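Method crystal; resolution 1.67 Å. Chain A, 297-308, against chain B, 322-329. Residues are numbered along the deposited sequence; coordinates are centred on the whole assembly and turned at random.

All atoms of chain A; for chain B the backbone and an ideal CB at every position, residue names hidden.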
# COMPACT_ATOMS: atom_id res chain seq x y z
N ASN A 297 25.98 -6.59 -17.10
CA ASN A 297 24.83 -7.48 -17.00
C ASN A 297 24.94 -8.80 -17.77
O ASN A 297 24.09 -9.68 -17.59
CB ASN A 297 23.53 -6.74 -17.35
CG ASN A 297 23.47 -6.30 -18.80
OD1 ASN A 297 24.50 -6.03 -19.43
ND2 ASN A 297 22.26 -6.20 -19.34
N GLN A 298 25.97 -8.96 -18.60
CA GLN A 298 26.18 -10.25 -19.25
C GLN A 298 26.54 -11.31 -18.21
O GLN A 298 27.39 -11.09 -17.34
CB GLN A 298 27.24 -10.23 -20.35
CG GLN A 298 27.25 -11.55 -21.13
CD GLN A 298 28.39 -11.72 -22.13
OE1 GLN A 298 29.49 -11.19 -21.94
NE2 GLN A 298 28.13 -12.47 -23.18
N ILE A 299 25.86 -12.45 -18.30
CA ILE A 299 26.09 -13.58 -17.40
C ILE A 299 27.43 -14.25 -17.72
O ILE A 299 27.70 -14.60 -18.87
CB ILE A 299 24.92 -14.59 -17.47
CG1 ILE A 299 23.64 -13.95 -16.91
CG2 ILE A 299 25.26 -15.88 -16.72
CD1 ILE A 299 22.36 -14.67 -17.31
N ASN A 300 28.25 -14.40 -16.69
CA ASN A 300 29.52 -15.12 -16.78
C ASN A 300 29.42 -16.48 -16.11
O ASN A 300 28.73 -16.61 -15.10
CB ASN A 300 30.64 -14.31 -16.12
CG ASN A 300 30.69 -12.88 -16.60
OD1 ASN A 300 31.11 -12.61 -17.73
ND2 ASN A 300 30.27 -11.96 -15.75
N ALA A 301 30.10 -17.47 -16.66
CA ALA A 301 30.03 -18.84 -16.14
C ALA A 301 31.40 -19.39 -15.77
O ALA A 301 32.34 -19.31 -16.55
CB ALA A 301 29.35 -19.75 -17.16
N ILE A 302 31.49 -19.95 -14.56
CA ILE A 302 32.68 -20.66 -14.11
C ILE A 302 32.25 -22.07 -13.69
O ILE A 302 31.44 -22.23 -12.78
CB ILE A 302 33.41 -19.92 -12.97
CG1 ILE A 302 33.97 -18.59 -13.48
CG2 ILE A 302 34.55 -20.77 -12.39
CD1 ILE A 302 34.02 -17.49 -12.45
N ASP A 303 32.80 -23.07 -14.37
CA ASP A 303 32.47 -24.47 -14.14
C ASP A 303 33.54 -25.10 -13.27
O ASP A 303 34.69 -25.27 -13.70
CB ASP A 303 32.36 -25.19 -15.50
CG ASP A 303 31.82 -26.62 -15.38
OD1 ASP A 303 31.84 -27.20 -14.27
OD2 ASP A 303 31.38 -27.16 -16.41
N MET A 304 33.17 -25.45 -12.04
CA MET A 304 34.13 -26.04 -11.09
C MET A 304 34.64 -27.41 -11.55
O MET A 304 35.76 -27.80 -11.22
CB MET A 304 33.54 -26.12 -9.68
CG MET A 304 32.55 -27.25 -9.44
SD MET A 304 31.83 -27.24 -7.78
CE MET A 304 33.29 -27.47 -6.77
N ASN A 305 33.82 -28.11 -12.32
CA ASN A 305 34.16 -29.45 -12.80
C ASN A 305 35.19 -29.47 -13.93
O ASN A 305 35.72 -30.52 -14.29
CB ASN A 305 32.89 -30.22 -13.20
CG ASN A 305 32.07 -30.63 -11.99
OD1 ASN A 305 32.54 -31.39 -11.14
ND2 ASN A 305 30.85 -30.13 -11.91
N LYS A 306 35.47 -28.29 -14.48
CA LYS A 306 36.54 -28.13 -15.47
C LYS A 306 37.89 -27.99 -14.77
O LYS A 306 38.93 -28.25 -15.38
CB LYS A 306 36.26 -26.95 -16.39
CG LYS A 306 35.04 -27.15 -17.28
CD LYS A 306 34.91 -26.07 -18.34
CE LYS A 306 35.76 -26.37 -19.57
NZ LYS A 306 35.70 -25.26 -20.55
N GLU A 307 37.87 -27.57 -13.51
CA GLU A 307 39.09 -27.45 -12.71
C GLU A 307 39.50 -28.79 -12.12
O GLU A 307 38.72 -29.74 -12.10
CB GLU A 307 38.89 -26.42 -11.58
CG GLU A 307 38.47 -25.02 -12.04
CD GLU A 307 39.50 -24.34 -12.94
OE1 GLU A 307 40.72 -24.54 -12.74
OE2 GLU A 307 39.08 -23.58 -13.84
N ASN A 308 40.75 -28.87 -11.65
CA ASN A 308 41.22 -30.07 -10.96
C ASN A 308 40.73 -30.09 -9.52
O ASN A 308 41.22 -29.32 -8.68
CB ASN A 308 42.75 -30.18 -11.01
CG ASN A 308 43.25 -31.57 -10.63
OD1 ASN A 308 42.47 -32.45 -10.25
ND2 ASN A 308 44.56 -31.77 -10.72
N UNK B 322 18.61 -15.52 -28.14
CA UNK B 322 19.44 -16.65 -27.76
C UNK B 322 20.44 -16.19 -26.71
O UNK B 322 21.31 -15.36 -27.00
CB UNK B 322 20.15 -17.25 -28.98
N UNK B 323 20.31 -16.71 -25.49
CA UNK B 323 21.12 -16.28 -24.36
C UNK B 323 22.62 -16.36 -24.65
O UNK B 323 23.12 -17.41 -25.05
CB UNK B 323 20.78 -17.13 -23.13
N UNK B 324 23.30 -15.24 -24.45
CA UNK B 324 24.74 -15.15 -24.67
C UNK B 324 25.49 -15.12 -23.35
O UNK B 324 25.41 -14.15 -22.58
CB UNK B 324 25.08 -13.91 -25.50
N UNK B 325 26.23 -16.20 -23.09
CA UNK B 325 26.97 -16.37 -21.84
C UNK B 325 28.47 -16.27 -22.11
O UNK B 325 28.97 -16.80 -23.11
CB UNK B 325 26.63 -17.71 -21.19
N UNK B 326 29.18 -15.57 -21.23
CA UNK B 326 30.63 -15.53 -21.27
C UNK B 326 31.21 -16.67 -20.44
O UNK B 326 31.15 -16.64 -19.21
CB UNK B 326 31.15 -14.18 -20.77
N UNK B 327 31.74 -17.68 -21.13
CA UNK B 327 32.33 -18.83 -20.46
C UNK B 327 33.78 -18.53 -20.10
O UNK B 327 34.64 -18.38 -20.98
CB UNK B 327 32.24 -20.08 -21.34
N UNK B 328 34.03 -18.43 -18.80
CA UNK B 328 35.29 -17.92 -18.26
C UNK B 328 36.39 -18.98 -18.22
O UNK B 328 37.56 -18.68 -18.45
CB UNK B 328 35.06 -17.37 -16.85
N UNK B 329 36.00 -20.23 -17.95
CA UNK B 329 36.96 -21.32 -17.83
C UNK B 329 36.57 -22.56 -18.63
O UNK B 329 35.70 -22.52 -19.50
OXT UNK B 329 37.13 -23.64 -18.44
CB UNK B 329 37.12 -21.70 -16.36

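At position 322 nothing of chain A lies within 5.5 Å of the ideal CB, so chain A sets no requirement; the residue is Thr B322, which makes no contact. Position 323 is equally free at CB, which points sideways, but a long apolar chain could reach Ile A299. Leu B323 (chi1 t, chi2 p) does so, its CD1 4.3 Å from Ile A299 CD1.

The CB of 324 points sideways and lies 4.1 Å from Gln A298 NE2, a donor that favours a small or polar group. Ser B324 fits: its OG is 3.3 Å from Gln A298 NE2, while its backbone O accepts a weak hydrogen bond from that NE2, also at 3.3 Å. A water joins Ile A299 N to Ser B324 O, 2.8 Å from each.

At 325, CB is 5.3 Å from Ala A301 CB, and the methyl leaves room for a branched or longer apolar chain. Ile B325 places CG2 3.8 Å from Ala A301 CB and 4.5 Å from Ile A299 CG2.

Position 326 has extended backbone angles (-89/107) and pairs in parallel with Asn A300, CA to CA 4.6 Å. Backbone bonds run from its N to Ile A299 O (2.9 Å) and from Ala A301 N to its O (2.9 Å); these suit almost any residue. Its CB, however, lies on the same sheet face as the Asn A300 side chain, 3.4 Å from Asn A300 OD1, so a short donor such as Asn, Ser or Thr is favoured. Asn B326 donates ND2 to Asn A300 OD1 at 3.0 Å and 167°.

Position 327 turns to the other face, with Ala A301. Its CB is 4.9 Å from Ala A301 O, a loose constraint that many side chains meet. His B327 brings ND1 within 3.8 Å of Ala A301 CB, the ring lying oblique to that methyl.

At 328, N donates to Ala A301 O (2.9 Å), and CB points toward chain A, 3.7 Å from Ile A302 CG1. A compact apolar chain suits. Val B328 packs CB 3.8 Å from Ile A302 CG1 and CG2 3.9 Å from Asn A300 CB.

Position 329 ends the chain. Its carboxylate meets Lys A306: NZ of Lys A306 is 2.9 Å from O of 329 and forms a salt bridge with its OXT at 3.0 Å. CB points toward chain A, where Asp A303 offers N and O; the ideal CB of 329 is 3.7 Å from Glu A307 OE2, a further acceptor. A side chain that both donates and accepts is wanted, and an amide answers. Asn B329 OD1 accepts from Asp A303 N (2.9 Å); its ND2 donates to Asp A303 O (2.8 Å) and Glu A307 OE2 (2.9 Å).

Chain B, residues 322-329: TLSINHVN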
# COMPACT_ATOMS: atom_id res chain seq x y z
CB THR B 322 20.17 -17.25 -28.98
OG1 THR B 322 19.22 -17.56 -30.01
CG2 THR B 322 20.92 -18.53 -28.60
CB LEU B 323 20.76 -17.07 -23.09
CG LEU B 323 21.44 -16.69 -21.77
CD1 LEU B 323 21.16 -15.25 -21.37
CD2 LEU B 323 21.01 -17.64 -20.66
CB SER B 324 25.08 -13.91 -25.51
OG SER B 324 26.48 -13.78 -25.69
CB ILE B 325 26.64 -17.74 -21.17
CG1 ILE B 325 25.16 -17.80 -20.78
CG2 ILE B 325 27.53 -17.99 -19.95
CD1 ILE B 325 24.66 -19.19 -20.41
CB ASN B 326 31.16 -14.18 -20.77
CG ASN B 326 32.68 -14.13 -20.72
OD1 ASN B 326 33.36 -14.56 -21.65
ND2 ASN B 326 33.22 -13.60 -19.63
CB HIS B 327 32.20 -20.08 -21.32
CG HIS B 327 30.77 -20.47 -21.58
ND1 HIS B 327 30.02 -21.18 -20.67
CD2 HIS B 327 29.96 -20.23 -22.64
CE1 HIS B 327 28.81 -21.37 -21.16
NE2 HIS B 327 28.75 -20.81 -22.35
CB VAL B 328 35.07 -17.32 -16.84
CG1 VAL B 328 36.35 -16.71 -16.29
CG2 VAL B 328 33.96 -16.26 -16.87
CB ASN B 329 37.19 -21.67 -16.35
CG ASN B 329 36.04 -22.47 -15.74
OD1 ASN B 329 34.90 -22.38 -16.17
ND2 ASN B 329 36.37 -23.26 -14.73
O HOH W 1 24.13 -12.82 -20.53
O HOH W 2 33.06 -21.56 -18.19
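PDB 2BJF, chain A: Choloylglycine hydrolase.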